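Local coordinates for protein titin (PDB 2J8H) that forms part of the giant elastic filament of muscle, here two tandem immunoglobulin domains from its A-band region held in a rigid arrangement, at residues 3-11 / 24-34. Sequence-based numbering, arbitrary orientation.
Sequences MAPHFKEEL and LVCKVTGHPKP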
# COMPACT_ATOMS: atom_id res chain seq x y z
N MET A 3 42.00 4.65 10.46
CA MET A 3 42.31 3.21 10.55
C MET A 3 41.17 2.51 11.30
O MET A 3 40.45 1.76 10.67
CB MET A 3 43.64 2.96 11.22
CG MET A 3 44.87 3.43 10.40
SD MET A 3 45.37 2.15 9.20
CE MET A 3 45.91 3.14 7.81
N ALA A 4 40.99 2.77 12.61
CA ALA A 4 39.86 2.18 13.37
C ALA A 4 38.53 2.66 12.81
O ALA A 4 38.46 3.75 12.26
CB ALA A 4 39.94 2.54 14.83
N PRO A 5 37.45 1.86 12.98
CA PRO A 5 36.16 2.26 12.40
C PRO A 5 35.59 3.53 13.00
O PRO A 5 35.78 3.80 14.19
CB PRO A 5 35.25 1.08 12.73
CG PRO A 5 36.17 -0.06 13.08
CD PRO A 5 37.33 0.59 13.71
N HIS A 6 34.88 4.30 12.18
CA HIS A 6 34.22 5.53 12.61
C HIS A 6 32.92 5.67 11.82
O HIS A 6 32.85 5.23 10.69
CB HIS A 6 35.13 6.72 12.37
CG HIS A 6 34.58 8.05 12.79
ND1 HIS A 6 34.52 8.45 14.11
CD2 HIS A 6 34.18 9.11 12.05
CE1 HIS A 6 34.04 9.68 14.17
NE2 HIS A 6 33.84 10.11 12.94
N PHE A 7 31.90 6.22 12.45
CA PHE A 7 30.65 6.57 11.76
C PHE A 7 30.77 8.00 11.28
O PHE A 7 30.67 8.93 12.07
CB PHE A 7 29.44 6.36 12.68
CG PHE A 7 29.17 4.94 12.94
CD1 PHE A 7 29.52 4.36 14.14
CD2 PHE A 7 28.65 4.14 11.95
CE1 PHE A 7 29.32 3.02 14.37
CE2 PHE A 7 28.43 2.81 12.18
CZ PHE A 7 28.80 2.24 13.40
N LYS A 8 31.08 8.15 9.99
CA LYS A 8 31.15 9.46 9.34
C LYS A 8 29.74 10.04 9.27
O LYS A 8 29.53 11.23 9.43
CB LYS A 8 31.73 9.29 7.93
CG LYS A 8 31.93 10.55 7.12
CD LYS A 8 33.14 11.28 7.58
CE LYS A 8 33.37 12.55 6.79
NZ LYS A 8 34.35 13.42 7.50
N GLU A 9 28.77 9.18 9.02
CA GLU A 9 27.36 9.56 9.12
C GLU A 9 26.70 8.55 10.05
O GLU A 9 26.66 7.37 9.76
CB GLU A 9 26.72 9.59 7.74
CG GLU A 9 27.49 10.53 6.79
CD GLU A 9 26.84 10.65 5.43
OE1 GLU A 9 25.88 9.91 5.17
OE2 GLU A 9 27.29 11.48 4.61
N GLU A 10 26.26 9.03 11.21
CA GLU A 10 25.69 8.18 12.26
C GLU A 10 24.25 7.84 11.93
O GLU A 10 23.60 8.54 11.15
CB GLU A 10 25.71 8.92 13.61
CG GLU A 10 27.09 9.32 14.12
CD GLU A 10 27.01 10.24 15.34
OE1 GLU A 10 25.99 10.20 16.08
OE2 GLU A 10 27.95 11.04 15.54
N LEU A 11 23.75 6.75 12.52
CA LEU A 11 22.34 6.37 12.40
C LEU A 11 21.42 7.45 12.91
O LEU A 11 21.72 8.10 13.90
CB LEU A 11 22.04 5.11 13.22
CG LEU A 11 22.34 3.72 12.73
CD1 LEU A 11 21.58 2.70 13.65
CD2 LEU A 11 21.96 3.53 11.25
N LEU A 24 17.39 2.34 7.82
CA LEU A 24 18.38 2.92 8.70
C LEU A 24 19.66 2.93 7.89
O LEU A 24 20.03 1.89 7.33
CB LEU A 24 18.57 2.04 9.92
CG LEU A 24 17.45 1.99 10.95
CD1 LEU A 24 16.16 1.40 10.46
CD2 LEU A 24 17.92 1.13 12.06
N VAL A 25 20.32 4.08 7.81
CA VAL A 25 21.44 4.27 6.92
C VAL A 25 22.56 4.88 7.73
O VAL A 25 22.31 5.73 8.60
CB VAL A 25 21.13 5.29 5.77
CG1 VAL A 25 22.23 5.20 4.70
CG2 VAL A 25 19.75 5.06 5.15
N CYS A 26 23.79 4.50 7.42
CA CYS A 26 24.95 5.15 8.05
C CYS A 26 26.10 5.06 7.07
O CYS A 26 25.99 4.36 6.05
CB CYS A 26 25.27 4.49 9.38
SG CYS A 26 25.77 2.80 9.28
N LYS A 27 27.17 5.81 7.35
CA LYS A 27 28.37 5.78 6.54
C LYS A 27 29.57 5.54 7.46
O LYS A 27 29.79 6.28 8.42
CB LYS A 27 28.56 7.06 5.74
CG LYS A 27 29.71 7.04 4.76
CD LYS A 27 29.83 8.39 4.11
CE LYS A 27 30.89 8.43 3.05
NZ LYS A 27 30.76 9.71 2.32
N VAL A 28 30.33 4.51 7.13
CA VAL A 28 31.42 4.03 7.94
C VAL A 28 32.75 4.30 7.24
O VAL A 28 32.87 4.12 6.03
CB VAL A 28 31.23 2.52 8.19
CG1 VAL A 28 32.45 1.87 8.88
CG2 VAL A 28 29.94 2.29 8.99
N THR A 29 33.73 4.74 8.01
CA THR A 29 35.10 4.81 7.52
C THR A 29 35.99 3.89 8.34
O THR A 29 35.63 3.45 9.42
CB THR A 29 35.65 6.23 7.57
OG1 THR A 29 35.59 6.72 8.91
CG2 THR A 29 34.83 7.16 6.64
N GLY A 30 37.17 3.60 7.81
CA GLY A 30 38.16 2.80 8.51
C GLY A 30 38.94 1.99 7.50
O GLY A 30 38.46 1.74 6.40
N HIS A 31 40.15 1.62 7.89
CA HIS A 31 41.02 0.77 7.12
C HIS A 31 41.67 -0.24 8.05
O HIS A 31 42.32 0.15 9.03
CB HIS A 31 42.13 1.57 6.43
CG HIS A 31 41.63 2.60 5.47
ND1 HIS A 31 40.89 2.28 4.35
CD2 HIS A 31 41.75 3.95 5.46
CE1 HIS A 31 40.58 3.39 3.70
NE2 HIS A 31 41.10 4.41 4.35
N PRO A 32 41.53 -1.54 7.74
CA PRO A 32 40.77 -2.10 6.63
C PRO A 32 39.28 -1.78 6.70
O PRO A 32 38.79 -1.36 7.76
CB PRO A 32 41.02 -3.61 6.77
CG PRO A 32 42.28 -3.72 7.50
CD PRO A 32 42.27 -2.58 8.47
N LYS A 33 38.59 -1.96 5.58
CA LYS A 33 37.16 -1.69 5.51
C LYS A 33 36.42 -2.40 6.65
O LYS A 33 36.48 -3.63 6.75
CB LYS A 33 36.57 -2.14 4.17
CG LYS A 33 35.18 -1.59 3.91
CD LYS A 33 34.65 -1.92 2.53
CE LYS A 33 33.84 -3.23 2.52
NZ LYS A 33 33.21 -3.60 1.17
N PRO A 34 35.73 -1.64 7.52
CA PRO A 34 35.01 -2.31 8.60
C PRO A 34 33.87 -3.20 8.16
O PRO A 34 33.17 -2.90 7.18
CB PRO A 34 34.51 -1.16 9.46
CG PRO A 34 35.47 -0.03 9.17
CD PRO A 34 35.67 -0.18 7.68
O HOH W 1 22.78 8.71 7.98
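Phe7 lays one side of its ring along Val28 and Cys26 where segment 3-11 runs antiparallel beside strand 22-29. Its CE2 comes 3.6 Å from Val28 CG2 and 3.9 Å from Cys26 SG, the sulfur meeting the ring obliquely. With CG anti to the carbonyl carbon (chi1 -70°), the ring lies alongside the Val28 branch and also reaches Val79 and Val88 in the facing sheet. Were Phe7 replaced by alanine, a gap would probably open between the sheets, and Val28 CG2 and the Cys26 sulfur would lose their aromatic neighbour. The same interior is continued by Pro5, whose CB rests 3.7 Å from Pro34 CG, and by Leu11, whose CD2 comes 3.5 Å from Val25 O and packs against the CB atoms of Leu24 and Cys26.

The opposite face of the strand pair is looser and borders solvent. Here His6 and Thr29 lie side by side, Thr29 OG1 near the plane of the imidazole at its edge, while Glu9 crosses the aliphatic chain of Lys27. Glu9 OE2 and Lys27 NZ stay 4.5 Å apart, beyond a salt bridge, and the ammonium is instead hydrogen-bonded to Tyr61 OH.

Between the two faces, His6 and Thr29 exchange a reciprocal pair of backbone bonds. Farther on, Lys27 O takes a nearly straight bond from Glu9 N (3.1 Å, 170°) on a lone pair and a weak, bent one from Lys8 N, so that Lys8 and Glu9 both face Lys27, a classic beta bulge. Beyond Glu9 the two chains diverge, and a water donates to both Glu10 O and Val25 O. A bulged pairing of this kind joins the N-terminal A strand to strand B at the edge of an I-set immunoglobulin beta sandwich.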